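Local coordinates for probable sugar ABC transporter, sugar-binding protein (Streptococcus pneumoniae, PDB 2W7Y) that binds the blood group A-trisaccharide, probably as the substrate-capturing component of a sugar ABC transporter, at residues A[165-170]-A[273-278]; A[183-188]-A[247-252]; A[201-206]-A[251-256]; A[213-218]-A[240-245]; A[264-269]-A[285-290]. One frame throughout, in Å; residues are numbered along the deposited sequence.

How the contacts relate
Contacts 1 to 4 are buried, while contact 5 is only partly so. Helix 237-252 is shared by contacts 2, 3 and 4, and contacts 2 and 3 also share Q251 and A252. Contacts 1, 3 and 5 meet one another: F278 of contact 1 lies against F201 of contact 3, and F277 lies against F269 of contact 5. Contacts 1 and 4 are mainly apolar packing. Contact 5 adds a selenomethionine at a ring edge. The polar work is in contact 2, with a water-bridged carboxylate, and contact 3, with an amide paired to the backbone. Contact 3 also reaches the sugar through E205, whereas contact 4 lies farthest from contact 5.

Contact 1: A[165-170]-A[273-278]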
# COMPACT_ATOMS: atom_id res chain seq x y z
N LYS A 165 8.68 -0.75 20.92
CA LYS A 165 8.93 -1.76 21.96
C LYS A 165 9.01 -1.17 23.37
O LYS A 165 8.56 -1.80 24.33
CB LYS A 165 10.19 -2.57 21.65
CG LYS A 165 10.16 -3.33 20.33
CD LYS A 165 11.46 -4.11 20.09
CE LYS A 165 12.60 -3.18 19.69
NZ LYS A 165 13.91 -3.88 19.66
N ASP A 166 9.58 0.03 23.48
CA ASP A 166 9.78 0.69 24.77
C ASP A 166 8.48 1.20 25.38
O ASP A 166 8.25 1.03 26.58
CB ASP A 166 10.79 1.84 24.66
CG ASP A 166 12.18 1.37 24.26
OD1 ASP A 166 12.46 0.16 24.34
OD2 ASP A 166 13.00 2.23 23.86
N ILE A 167 7.65 1.83 24.56
CA ILE A 167 6.33 2.32 24.99
C ILE A 167 5.42 1.16 25.43
O ILE A 167 4.72 1.28 26.44
CB ILE A 167 5.65 3.19 23.89
CG1 ILE A 167 6.46 4.48 23.66
CG2 ILE A 167 4.20 3.51 24.26
CD1 ILE A 167 6.08 5.26 22.41
N PHE A 168 5.44 0.06 24.68
CA PHE A 168 4.66 -1.13 25.02
C PHE A 168 5.11 -1.74 26.36
O PHE A 168 4.27 -2.07 27.20
CB PHE A 168 4.75 -2.18 23.91
CG PHE A 168 3.73 -2.01 22.81
CD1 PHE A 168 3.83 -0.94 21.91
CD2 PHE A 168 2.68 -2.91 22.68
CE1 PHE A 168 2.89 -0.77 20.90
CE2 PHE A 168 1.74 -2.75 21.66
CZ PHE A 168 1.84 -1.68 20.77
N ALA A 169 6.42 -1.87 26.53
CA ALA A 169 7.00 -2.43 27.75
C ALA A 169 6.63 -1.61 28.98
O ALA A 169 6.30 -2.17 30.02
CB ALA A 169 8.50 -2.56 27.61
N LYS A 170 6.68 -0.28 28.83
CA LYS A 170 6.36 0.66 29.90
C LYS A 170 4.88 0.67 30.28
O LYS A 170 4.53 0.86 31.45
CB LYS A 170 6.82 2.08 29.54
CG LYS A 170 8.34 2.25 29.54
CD LYS A 170 8.75 3.69 29.30
CE LYS A 170 10.26 3.86 29.41
NZ LYS A 170 10.97 3.32 28.22
N LYS A 273 6.46 9.49 19.73
CA LYS A 273 5.24 10.18 20.14
C LYS A 273 3.99 9.31 19.99
O LYS A 273 2.94 9.64 20.52
CB LYS A 273 5.07 11.49 19.37
CG LYS A 273 6.12 12.55 19.70
CD LYS A 273 5.90 13.81 18.88
CE LYS A 273 6.71 14.98 19.43
NZ LYS A 273 8.16 14.83 19.17
N SER A 274 4.12 8.20 19.26
CA SER A 274 3.03 7.23 19.11
C SER A 274 3.53 5.80 19.32
O SER A 274 4.74 5.54 19.24
CB SER A 274 2.34 7.38 17.75
OG SER A 274 3.25 7.27 16.67
N ALA A 275 2.61 4.89 19.62
CA ALA A 275 2.96 3.51 19.98
C ALA A 275 2.97 2.57 18.78
O ALA A 275 3.83 1.69 18.69
CB ALA A 275 2.02 2.99 21.06
N VAL A 276 2.02 2.76 17.87
CA VAL A 276 1.91 1.92 16.69
C VAL A 276 1.73 2.74 15.40
O VAL A 276 1.18 3.84 15.42
CB VAL A 276 0.83 0.79 16.86
CG1 VAL A 276 -0.42 1.34 17.48
CG2 VAL A 276 0.52 0.08 15.54
N PHE A 277 2.23 2.19 14.30
CA PHE A 277 2.25 2.87 13.00
C PHE A 277 1.86 1.87 11.93
O PHE A 277 2.60 0.93 11.65
CB PHE A 277 3.65 3.44 12.74
CG PHE A 277 3.78 4.22 11.46
CD1 PHE A 277 2.83 5.18 11.10
CD2 PHE A 277 4.87 4.02 10.63
CE1 PHE A 277 2.97 5.91 9.93
CE2 PHE A 277 5.02 4.75 9.46
CZ PHE A 277 4.06 5.69 9.10
N PHE A 278 0.69 2.07 11.34
CA PHE A 278 0.19 1.18 10.29
C PHE A 278 0.74 1.60 8.93
O PHE A 278 0.15 2.42 8.23
CB PHE A 278 -1.34 1.13 10.29
CG PHE A 278 -1.96 0.88 11.64
CD1 PHE A 278 -1.82 -0.35 12.27
CD2 PHE A 278 -2.67 1.88 12.30
CE1 PHE A 278 -2.37 -0.59 13.53
CE2 PHE A 278 -3.23 1.66 13.55
CZ PHE A 278 -3.08 0.42 14.17
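I167 and F168 of helix 165-171 pack against S274 and A275, where the chain enters strand 276-277. The setting is a helix packed on the corner that leads into strand 276-277, in one lobe of the solute-binding protein fold. The helix follows strand 157-164 directly, and that strand pairs antiparallel with 276-277. The chain turns a corner at A275.

The apolar contacts converge on one methyl group. A275 CB points toward the helix and touches two side chains. I167 CG2 meets it at 3.9 Å. With chi1 at -65°, I167 CG1 lies beside the backbone N and CG2 is left anti to it. The ring atom F168 CE1 also lies 3.9 Å from A275 CB. I192 of helix 182-193 touches I167, F168 and A275, and so closes the same cluster.

The other contacts set carbon against carbonyl oxygen. No hydrogen bond crosses between the two segments. The backbone of A275 is instead bonded to N164, Y199 and A200, which fixes the corner beneath the helix. N164 OD1 also accepts a hydrogen bond from I167 N. Y163 meets the F168 ring edge to face.

On the I167 side, the longer branch carries CD1 to 3.5 Å from S274 O. On the F168 side, A275 O sits at the ring edge, near the ring plane, 3.4 Å from F168 CE1.

Contact 2: A[183-188]-A[247-252]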
# COMPACT_ATOMS: atom_id res chain seq x y z
N ASP A 183 -9.83 -7.81 20.71
CA ASP A 183 -9.90 -7.31 22.09
C ASP A 183 -8.53 -7.17 22.75
O ASP A 183 -8.32 -6.24 23.53
CB ASP A 183 -10.84 -8.19 22.93
CG ASP A 183 -12.32 -8.00 22.56
OD1 ASP A 183 -13.15 -8.80 23.04
OD2 ASP A 183 -12.65 -7.06 21.81
N ASP A 184 -7.60 -8.07 22.43
CA ASP A 184 -6.20 -7.95 22.89
C ASP A 184 -5.55 -6.67 22.39
O ASP A 184 -4.81 -6.01 23.13
CB ASP A 184 -5.37 -9.15 22.42
CG ASP A 184 -5.75 -10.45 23.12
OD1 ASP A 184 -6.23 -10.43 24.27
OD2 ASP A 184 -5.53 -11.52 22.50
N PHE A 185 -5.81 -6.33 21.13
CA PHE A 185 -5.29 -5.12 20.50
C PHE A 185 -5.85 -3.86 21.16
O PHE A 185 -5.10 -2.93 21.47
CB PHE A 185 -5.60 -5.14 18.99
CG PHE A 185 -5.51 -3.79 18.33
CD1 PHE A 185 -4.28 -3.14 18.18
CD2 PHE A 185 -6.65 -3.17 17.82
CE1 PHE A 185 -4.19 -1.91 17.57
CE2 PHE A 185 -6.57 -1.93 17.20
CZ PHE A 185 -5.34 -1.29 17.07
N THR A 186 -7.17 -3.83 21.37
CA THR A 186 -7.85 -2.69 21.99
C THR A 186 -7.47 -2.52 23.46
O THR A 186 -7.40 -1.40 23.95
CB THR A 186 -9.39 -2.80 21.88
OG1 THR A 186 -9.84 -3.96 22.59
CG2 THR A 186 -9.83 -2.88 20.42
N GLN A 187 -7.23 -3.63 24.15
CA GLN A 187 -6.77 -3.61 25.54
C GLN A 187 -5.33 -3.12 25.65
O GLN A 187 -4.97 -2.44 26.61
CB GLN A 187 -6.95 -4.98 26.21
CG GLN A 187 -8.41 -5.34 26.47
CD GLN A 187 -8.67 -6.82 26.69
OE1 GLN A 187 -9.76 -7.32 26.41
NE2 GLN A 187 -7.68 -7.53 27.22
N ALA A 188 -4.51 -3.46 24.65
CA ALA A 188 -3.14 -2.98 24.55
C ALA A 188 -3.13 -1.47 24.29
O ALA A 188 -2.34 -0.73 24.88
CB ALA A 188 -2.39 -3.72 23.46
N MSE A 247 -14.29 1.72 14.04
CA MSE A 247 -14.84 3.03 14.39
C MSE A 247 -14.87 3.31 15.89
O MSE A 247 -14.62 4.43 16.32
CB MSE A 247 -16.24 3.20 13.81
CG MSE A 247 -16.26 3.44 12.31
SE MSE A 247 -18.08 3.57 11.63
CE MSE A 247 -17.66 4.23 9.85
N LYS A 248 -15.19 2.29 16.68
CA LYS A 248 -15.16 2.38 18.14
C LYS A 248 -13.74 2.62 18.65
O LYS A 248 -13.53 3.40 19.59
CB LYS A 248 -15.72 1.10 18.78
CG LYS A 248 -17.24 1.03 18.82
CD LYS A 248 -17.72 -0.37 19.19
CE LYS A 248 -17.33 -0.76 20.61
NZ LYS A 248 -17.62 -2.19 20.90
N GLU A 249 -12.78 1.94 18.03
CA GLU A 249 -11.37 2.07 18.39
C GLU A 249 -10.79 3.41 17.93
O GLU A 249 -9.99 4.03 18.64
CB GLU A 249 -10.55 0.90 17.84
CG GLU A 249 -9.10 0.84 18.31
CD GLU A 249 -8.93 0.95 19.82
OE1 GLU A 249 -7.87 1.43 20.25
OE2 GLU A 249 -9.84 0.55 20.58
N ILE A 250 -11.21 3.87 16.76
CA ILE A 250 -10.81 5.17 16.22
C ILE A 250 -11.37 6.32 17.07
O ILE A 250 -10.71 7.35 17.25
CB ILE A 250 -11.24 5.30 14.73
CG1 ILE A 250 -10.12 4.84 13.78
CG2 ILE A 250 -11.57 6.74 14.37
CD1 ILE A 250 -9.51 3.47 14.06
N GLN A 251 -12.59 6.14 17.60
CA GLN A 251 -13.21 7.14 18.47
C GLN A 251 -12.52 7.18 19.83
O GLN A 251 -12.28 8.26 20.38
CB GLN A 251 -14.71 6.85 18.62
CG GLN A 251 -15.53 8.06 19.04
CD GLN A 251 -17.02 7.79 18.98
OE1 GLN A 251 -17.54 6.93 19.68
NE2 GLN A 251 -17.72 8.54 18.14
N ALA A 252 -12.18 6.00 20.36
CA ALA A 252 -11.42 5.87 21.60
C ALA A 252 -9.99 6.41 21.44
O ALA A 252 -9.39 6.87 22.41
CB ALA A 252 -11.38 4.41 22.04
O HOH W 1 -8.89 0.82 23.08
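Two helices, 182-193 and 237-252, lie side by side here, and a buried glutamate lies between them. E249 of helix 237-252 points toward the other helix and meets F185 and T186. The backbones come closest at T186 and E249, where the two CA atoms are 6.9 Å apart.

E249 uses different parts of its chain for the two partners. Its CG is anti to the backbone N, and the chain then bends at chi2 (51°). CG lies 3.9 Å from F185 CE2. The approach to the ring is oblique, with the ring and carboxylate planes 63° apart. Farther out, the carboxylate oxygen OE2 lies 3.4 Å from the T186 methyl CG2. T186 CB stands a little behind that methyl, 3.6 Å from E249 OE2.

The polar link between the helices runs through one water molecule. The water donates to T186 O at 2.8 Å and to E249 OE2 at 2.7 Å. It therefore ties a helix carbonyl to the carboxylate. The other oxygen, E249 OE1, forms a salt bridge with R193 of helix 182-193. W179 meets the F185 ring edge to face, and F201 touches both F185 and E249.

The carboxylate is thus buried yet held at both oxygens. One is paired with an arginine and the other accepts a water proton. Both partners would favour the ionised form of E249, while the T186 methyl packs beside OE2 and the F185 ring packs on CG.

Contact 3: A[201-206]-A[251-256]. With A2G (2-acetamido-2-deoxy-alpha-D-galactopyranose), chain C.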
# COMPACT_ATOMS: atom_id res chain seq x y z
N PHE A 201 -2.20 5.42 18.12
CA PHE A 201 -1.86 5.36 16.70
C PHE A 201 -2.44 6.54 15.93
O PHE A 201 -3.38 7.20 16.39
CB PHE A 201 -2.32 4.03 16.08
CG PHE A 201 -3.79 3.72 16.29
CD1 PHE A 201 -4.21 2.95 17.37
CD2 PHE A 201 -4.75 4.19 15.39
CE1 PHE A 201 -5.56 2.66 17.57
CE2 PHE A 201 -6.10 3.91 15.57
CZ PHE A 201 -6.51 3.14 16.67
N GLY A 202 -1.87 6.81 14.76
CA GLY A 202 -2.46 7.76 13.82
C GLY A 202 -3.63 7.15 13.08
O GLY A 202 -3.56 6.01 12.62
N ALA A 203 -4.73 7.90 12.98
CA ALA A 203 -5.91 7.46 12.25
C ALA A 203 -6.14 8.33 11.01
O ALA A 203 -5.61 9.43 10.91
CB ALA A 203 -7.14 7.47 13.15
N GLY A 204 -6.94 7.83 10.08
CA GLY A 204 -7.14 8.47 8.78
C GLY A 204 -6.98 7.40 7.72
O GLY A 204 -7.70 6.40 7.73
N GLU A 205 -6.02 7.61 6.82
CA GLU A 205 -5.60 6.56 5.87
C GLU A 205 -5.19 5.26 6.58
O GLU A 205 -5.61 4.18 6.16
CB GLU A 205 -4.47 7.06 4.95
CG GLU A 205 -3.96 6.00 3.96
CD GLU A 205 -2.68 6.43 3.24
OE1 GLU A 205 -2.57 6.18 2.02
OE2 GLU A 205 -1.78 7.01 3.88
N PRO A 206 -4.36 5.34 7.65
CA PRO A 206 -3.95 4.12 8.36
C PRO A 206 -5.07 3.29 8.98
O PRO A 206 -4.87 2.11 9.25
CB PRO A 206 -3.04 4.66 9.47
CG PRO A 206 -2.57 5.97 8.98
CD PRO A 206 -3.73 6.54 8.24
N GLN A 251 -12.59 6.14 17.60
CA GLN A 251 -13.21 7.14 18.47
C GLN A 251 -12.52 7.18 19.83
O GLN A 251 -12.28 8.26 20.38
CB GLN A 251 -14.71 6.85 18.62
CG GLN A 251 -15.53 8.06 19.04
CD GLN A 251 -17.02 7.79 18.98
OE1 GLN A 251 -17.54 6.93 19.68
NE2 GLN A 251 -17.72 8.54 18.14
N ALA A 252 -12.18 6.00 20.36
CA ALA A 252 -11.42 5.87 21.60
C ALA A 252 -9.99 6.41 21.44
O ALA A 252 -9.39 6.87 22.41
CB ALA A 252 -11.38 4.41 22.04
N ASN A 253 -9.48 6.34 20.22
CA ASN A 253 -8.14 6.84 19.89
C ASN A 253 -8.04 8.37 19.96
O ASN A 253 -6.94 8.92 20.10
CB ASN A 253 -7.73 6.34 18.49
CG ASN A 253 -6.25 6.57 18.20
OD1 ASN A 253 -5.38 6.08 18.91
ND2 ASN A 253 -5.98 7.31 17.13
N GLY A 254 -9.18 9.05 19.88
CA GLY A 254 -9.24 10.51 19.99
C GLY A 254 -9.39 11.20 18.65
O GLY A 254 -8.69 10.86 17.68
N SER A 255 -10.29 12.18 18.60
CA SER A 255 -10.54 12.99 17.40
C SER A 255 -9.32 13.81 16.99
O SER A 255 -9.15 14.15 15.81
CB SER A 255 -11.75 13.91 17.62
OG SER A 255 -11.56 14.74 18.76
N LYS A 256 -8.48 14.12 17.97
CA LYS A 256 -7.24 14.86 17.78
C LYS A 256 -6.24 14.08 16.92
O LYS A 256 -5.37 14.67 16.28
CB LYS A 256 -6.62 15.15 19.15
CG LYS A 256 -5.58 16.26 19.20
CD LYS A 256 -4.69 16.11 20.43
CE LYS A 256 -5.48 16.29 21.73
NZ LYS A 256 -4.94 15.43 22.83
O5 A2G C . 2.45 4.21 1.51
C1 A2G C . 1.82 3.87 0.24
C2 A2G C . 0.44 4.50 0.23
N2 A2G C . -0.26 4.25 -1.03
C3 A2G C . 0.56 6.02 0.39
O3 A2G C . -0.72 6.64 0.28
C4 A2G C . 1.25 6.37 1.71
O4 A2G C . 0.44 5.95 2.82
C5 A2G C . 2.61 5.65 1.76
C6 A2G C . 3.32 5.88 3.09
O6 A2G C . 4.51 5.09 3.11
C7 A2G C . -1.47 3.71 -1.08
O7 A2G C . -2.12 3.36 -0.09
C8 A2G C . -2.03 3.55 -2.49
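The side-chain amide of N253 lies flat against the F201 ring. The two planes are only 5° apart, so this is a stack. OD1 of N253 sits over the centre of the ring, 3.6 Å above its plane. ND2 lies 3.7 Å from ring atom F201 CE2.

The same amide reads the backbone of F201. N253 ND2 donates to F201 O at 2.7 Å, with an N-H...O angle of 160°. F201 N returns a weak bond to N253 OD1 at 3.3 Å. With CG between N and the carbonyl carbon (chi1 54°), the ring folds back over the amide that its N and O bind. A203 CB touches ND2 from farther along the loop.

N253 follows A252 of helix 237-252, so the chain here is tied to the end of strand 199-201. The loop then runs to the glycan pocket. There E205 OE1 accepts from A2G O3 at 2.6 Å, and E205 OE2 accepts from A2G O4 at 2.7 Å. N279, R209 and W282 also bond to this sugar.

N253 OD1 takes a further hydrogen bond from R193. Both ends of the buried amide are therefore used, which fixes its flip and holds it flat beneath the ring.

Contact 4: A[213-218]-A[240-245]; sequences TVLGTT and ADALKM
M245 N donates to D241 O at 2.9 Å, a regular turn of helix 237-252. This turn carries M245, a selenomethionine, and A242 toward helix 207-215. No hydrogen bond joins the two segments, and the contact across is apolar.

V214 does most of the work. Its two methyls go to different partners. CG1 lies 3.6 Å from A242 CB and also touches A242 CA at 3.9 Å. With chi1 at 78°, CG1 lies between the backbone N and the carbonyl carbon and CG2 is anti to the N. V214 CG2 meets the selenium of M245 at 4.0 Å. The M245 chain bends about its CG-SE bond and crosses V214 at a slant.

A242 CB has a second neighbour. L215 CD1 approaches it to 4.0 Å, so the small alanine side chain is flanked by a valine and a leucine methyl. The backbones can come close here, with the CA atoms of L215 and A242 5.7 Å apart.

After L215 the chain leaves its helix through a type I turn to T218. T218 is the N-cap of the next helix, 219-224, and its OG1 bonds to G221 N. R222 NE bonds to G216 O in the same turn.

Helix 237-252 is packed again by helix 414-427. L243 touches T421, and K244 makes a salt bridge with D415. F211 of helix 207-215 reaches both A242 and L243.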
# COMPACT_ATOMS: atom_id res chain seq x y z
N THR A 213 -7.81 -5.70 7.66
CA THR A 213 -7.29 -6.88 8.33
C THR A 213 -8.28 -7.55 9.28
O THR A 213 -8.24 -8.78 9.42
CB THR A 213 -5.94 -6.61 9.04
OG1 THR A 213 -6.05 -5.46 9.90
CG2 THR A 213 -4.84 -6.35 8.02
N VAL A 214 -9.16 -6.77 9.90
CA VAL A 214 -10.15 -7.34 10.83
C VAL A 214 -11.25 -8.07 10.08
O VAL A 214 -11.85 -9.02 10.59
CB VAL A 214 -10.72 -6.29 11.85
CG1 VAL A 214 -11.77 -5.39 11.21
CG2 VAL A 214 -11.29 -6.99 13.08
N LEU A 215 -11.50 -7.64 8.84
CA LEU A 215 -12.41 -8.33 7.95
C LEU A 215 -11.84 -9.71 7.59
O LEU A 215 -12.58 -10.69 7.53
CB LEU A 215 -12.65 -7.49 6.69
CG LEU A 215 -13.85 -7.79 5.78
CD1 LEU A 215 -15.18 -7.56 6.48
CD2 LEU A 215 -13.76 -6.93 4.53
N GLY A 216 -10.53 -9.78 7.40
CA GLY A 216 -9.84 -11.04 7.10
C GLY A 216 -9.71 -12.02 8.26
O GLY A 216 -8.96 -12.99 8.17
N THR A 217 -10.45 -11.76 9.33
CA THR A 217 -10.40 -12.57 10.55
C THR A 217 -11.39 -13.74 10.49
O THR A 217 -11.32 -14.67 11.31
CB THR A 217 -10.62 -11.67 11.81
OG1 THR A 217 -9.77 -12.11 12.87
CG2 THR A 217 -12.07 -11.66 12.26
N THR A 218 -12.31 -13.69 9.53
CA THR A 218 -13.25 -14.78 9.27
C THR A 218 -13.18 -15.20 7.80
O THR A 218 -12.72 -14.43 6.95
CB THR A 218 -14.72 -14.40 9.60
OG1 THR A 218 -15.15 -13.34 8.74
CG2 THR A 218 -14.88 -13.98 11.06
N ALA A 240 -20.33 -5.24 8.54
CA ALA A 240 -20.90 -4.31 9.52
C ALA A 240 -20.16 -4.35 10.86
O ALA A 240 -19.94 -3.30 11.47
CB ALA A 240 -22.38 -4.58 9.72
N ASP A 241 -19.78 -5.55 11.30
CA ASP A 241 -19.02 -5.72 12.55
C ASP A 241 -17.62 -5.13 12.47
O ASP A 241 -17.15 -4.52 13.42
CB ASP A 241 -18.92 -7.20 12.94
CG ASP A 241 -20.25 -7.81 13.32
OD1 ASP A 241 -20.32 -9.06 13.39
OD2 ASP A 241 -21.22 -7.06 13.55
N ALA A 242 -16.96 -5.32 11.33
CA ALA A 242 -15.61 -4.80 11.12
C ALA A 242 -15.62 -3.27 11.18
O ALA A 242 -14.85 -2.66 11.92
CB ALA A 242 -15.06 -5.28 9.78
N LEU A 243 -16.53 -2.68 10.41
CA LEU A 243 -16.76 -1.24 10.40
C LEU A 243 -16.94 -0.70 11.83
O LEU A 243 -16.30 0.28 12.20
CB LEU A 243 -18.01 -0.95 9.56
CG LEU A 243 -18.05 0.17 8.52
CD1 LEU A 243 -16.77 0.29 7.69
CD2 LEU A 243 -19.26 -0.04 7.62
N LYS A 244 -17.78 -1.38 12.62
CA LYS A 244 -18.12 -0.95 13.98
C LYS A 244 -16.97 -1.09 14.99
O LYS A 244 -16.73 -0.18 15.79
CB LYS A 244 -19.36 -1.71 14.48
CG LYS A 244 -19.91 -1.20 15.81
CD LYS A 244 -21.17 -1.94 16.21
CE LYS A 244 -21.56 -1.60 17.64
NZ LYS A 244 -22.82 -2.27 18.05
N MSE A 245 -16.28 -2.23 14.94
CA MSE A 245 -15.09 -2.48 15.76
C MSE A 245 -14.02 -1.41 15.60
O MSE A 245 -13.47 -0.93 16.59
CB MSE A 245 -14.48 -3.84 15.40
CG MSE A 245 -15.09 -5.03 16.09
SE MSE A 245 -14.83 -6.62 14.99
CE MSE A 245 -14.52 -7.96 16.38

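Contact 5: A[264-269]-A[285-290]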
# COMPACT_ATOMS: atom_id res chain seq x y z
N ALA A 264 2.30 11.72 7.40
CA ALA A 264 2.38 12.74 8.45
C ALA A 264 2.40 12.14 9.86
O ALA A 264 2.58 12.86 10.84
CB ALA A 264 1.25 13.75 8.30
N TYR A 265 2.21 10.82 9.95
CA TYR A 265 2.29 10.09 11.22
C TYR A 265 3.65 9.41 11.42
O TYR A 265 3.96 8.96 12.52
CB TYR A 265 1.17 9.06 11.33
CG TYR A 265 -0.21 9.67 11.50
CD1 TYR A 265 -0.48 10.56 12.54
CD2 TYR A 265 -1.23 9.36 10.61
CE1 TYR A 265 -1.74 11.12 12.69
CE2 TYR A 265 -2.49 9.93 10.75
CZ TYR A 265 -2.74 10.80 11.80
OH TYR A 265 -3.98 11.35 11.94
N SER A 266 4.43 9.33 10.34
CA SER A 266 5.74 8.68 10.36
C SER A 266 6.72 9.39 11.29
O SER A 266 7.41 8.74 12.08
CB SER A 266 6.32 8.61 8.95
OG SER A 266 7.56 7.93 8.94
N LYS A 267 6.76 10.72 11.19
CA LYS A 267 7.66 11.55 11.99
C LYS A 267 7.42 11.35 13.49
O LYS A 267 8.36 11.09 14.24
CB LYS A 267 7.48 13.03 11.61
CG LYS A 267 8.62 13.94 12.02
CD LYS A 267 8.57 15.25 11.23
CE LYS A 267 9.47 16.31 11.82
NZ LYS A 267 8.86 16.96 13.02
N ASP A 268 6.15 11.44 13.91
CA ASP A 268 5.75 11.26 15.31
C ASP A 268 6.22 9.93 15.85
O ASP A 268 6.71 9.85 16.98
CB ASP A 268 4.22 11.34 15.44
CG ASP A 268 3.71 12.76 15.56
OD1 ASP A 268 4.53 13.71 15.63
OD2 ASP A 268 2.48 12.93 15.59
N PHE A 269 6.06 8.88 15.04
CA PHE A 269 6.43 7.53 15.42
C PHE A 269 7.94 7.37 15.57
O PHE A 269 8.41 6.74 16.52
CB PHE A 269 5.88 6.53 14.40
CG PHE A 269 6.06 5.09 14.79
CD1 PHE A 269 5.40 4.57 15.90
CD2 PHE A 269 6.89 4.27 14.06
CE1 PHE A 269 5.58 3.24 16.27
CE2 PHE A 269 7.07 2.94 14.42
CZ PHE A 269 6.42 2.43 15.53
N GLY A 285 13.53 1.91 5.95
CA GLY A 285 14.61 2.89 5.88
C GLY A 285 14.45 4.06 6.84
O GLY A 285 15.44 4.60 7.35
N GLU A 286 13.20 4.47 7.06
CA GLU A 286 12.88 5.55 7.99
C GLU A 286 12.81 5.01 9.41
O GLU A 286 13.01 5.74 10.39
CB GLU A 286 11.54 6.20 7.62
CG GLU A 286 11.55 6.97 6.31
CD GLU A 286 12.43 8.20 6.37
OE1 GLU A 286 13.37 8.30 5.55
OE2 GLU A 286 12.20 9.06 7.25
N MSE A 287 12.54 3.72 9.52
CA MSE A 287 12.30 3.08 10.80
C MSE A 287 13.59 2.63 11.50
O MSE A 287 13.69 2.70 12.72
CB MSE A 287 11.33 1.91 10.60
CG MSE A 287 10.17 1.92 11.57
SE MSE A 287 8.62 3.03 11.09
CE MSE A 287 9.36 4.83 11.09
N SER A 288 14.57 2.19 10.71
CA SER A 288 15.84 1.65 11.22
C SER A 288 16.68 2.67 11.99
O SER A 288 17.61 2.29 12.70
CB SER A 288 16.67 1.07 10.07
OG SER A 288 17.15 2.09 9.21
N LYS A 289 16.34 3.95 11.85
CA LYS A 289 17.02 5.04 12.56
C LYS A 289 16.76 4.97 14.07
O LYS A 289 17.62 5.33 14.87
CB LYS A 289 16.57 6.39 12.00
CG LYS A 289 16.72 6.55 10.48
CD LYS A 289 18.17 6.80 10.09
CE LYS A 289 18.28 7.43 8.70
NZ LYS A 289 19.67 7.89 8.41
N ASN A 290 15.57 4.51 14.44
CA ASN A 290 15.18 4.34 15.83
C ASN A 290 15.08 2.84 16.15
O ASN A 290 14.17 2.16 15.68
CB ASN A 290 13.86 5.07 16.10
CG ASN A 290 13.47 5.11 17.57
OD1 ASN A 290 14.01 4.37 18.39
ND2 ASN A 290 12.53 5.99 17.90
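M287, a selenomethionine, crosses from helix 284-287 to the F269 ring on helix 262-270. Its CB is still 5.8 Å from F269 CE2. One bond on, CG has closed to 4.3 Å from the same CE2 atom. Bends at chi2 (84°) and chi3 (-63°) then bring the selenium and the methyl to the ring edge.

The selenium makes the main contact. SE is 3.7 Å from F269 CD2 and also 3.7 Å from F269 CE2, so it faces one side of the ring hexagon. It lies 4.8 Å from the F269 ring centroid and 81° off the ring normal. This is a Met-aromatic contact at the ring edge. The side chains cross at about a right angle.

The terminal methyl comes last. CE stays in the ring plane, 3.9 Å from F269 CD2, and its other neighbour is S266 OG at 4.2 Å. That hydroxyl is bonded to Q270 OE1. N290 ND2, farther along, bonds to Q270 O.

F277 and L293 touch both M287 and F269, so the pair lies against strands 276-277 and 293-296. The bound A2G is about 7 Å from the S266 side chain.

The edge approach sets polarisable selenium beside the ring C-H groups. Dispersion probably supplies most of the attraction, with some help from the partial positive charge of the ring hydrogens.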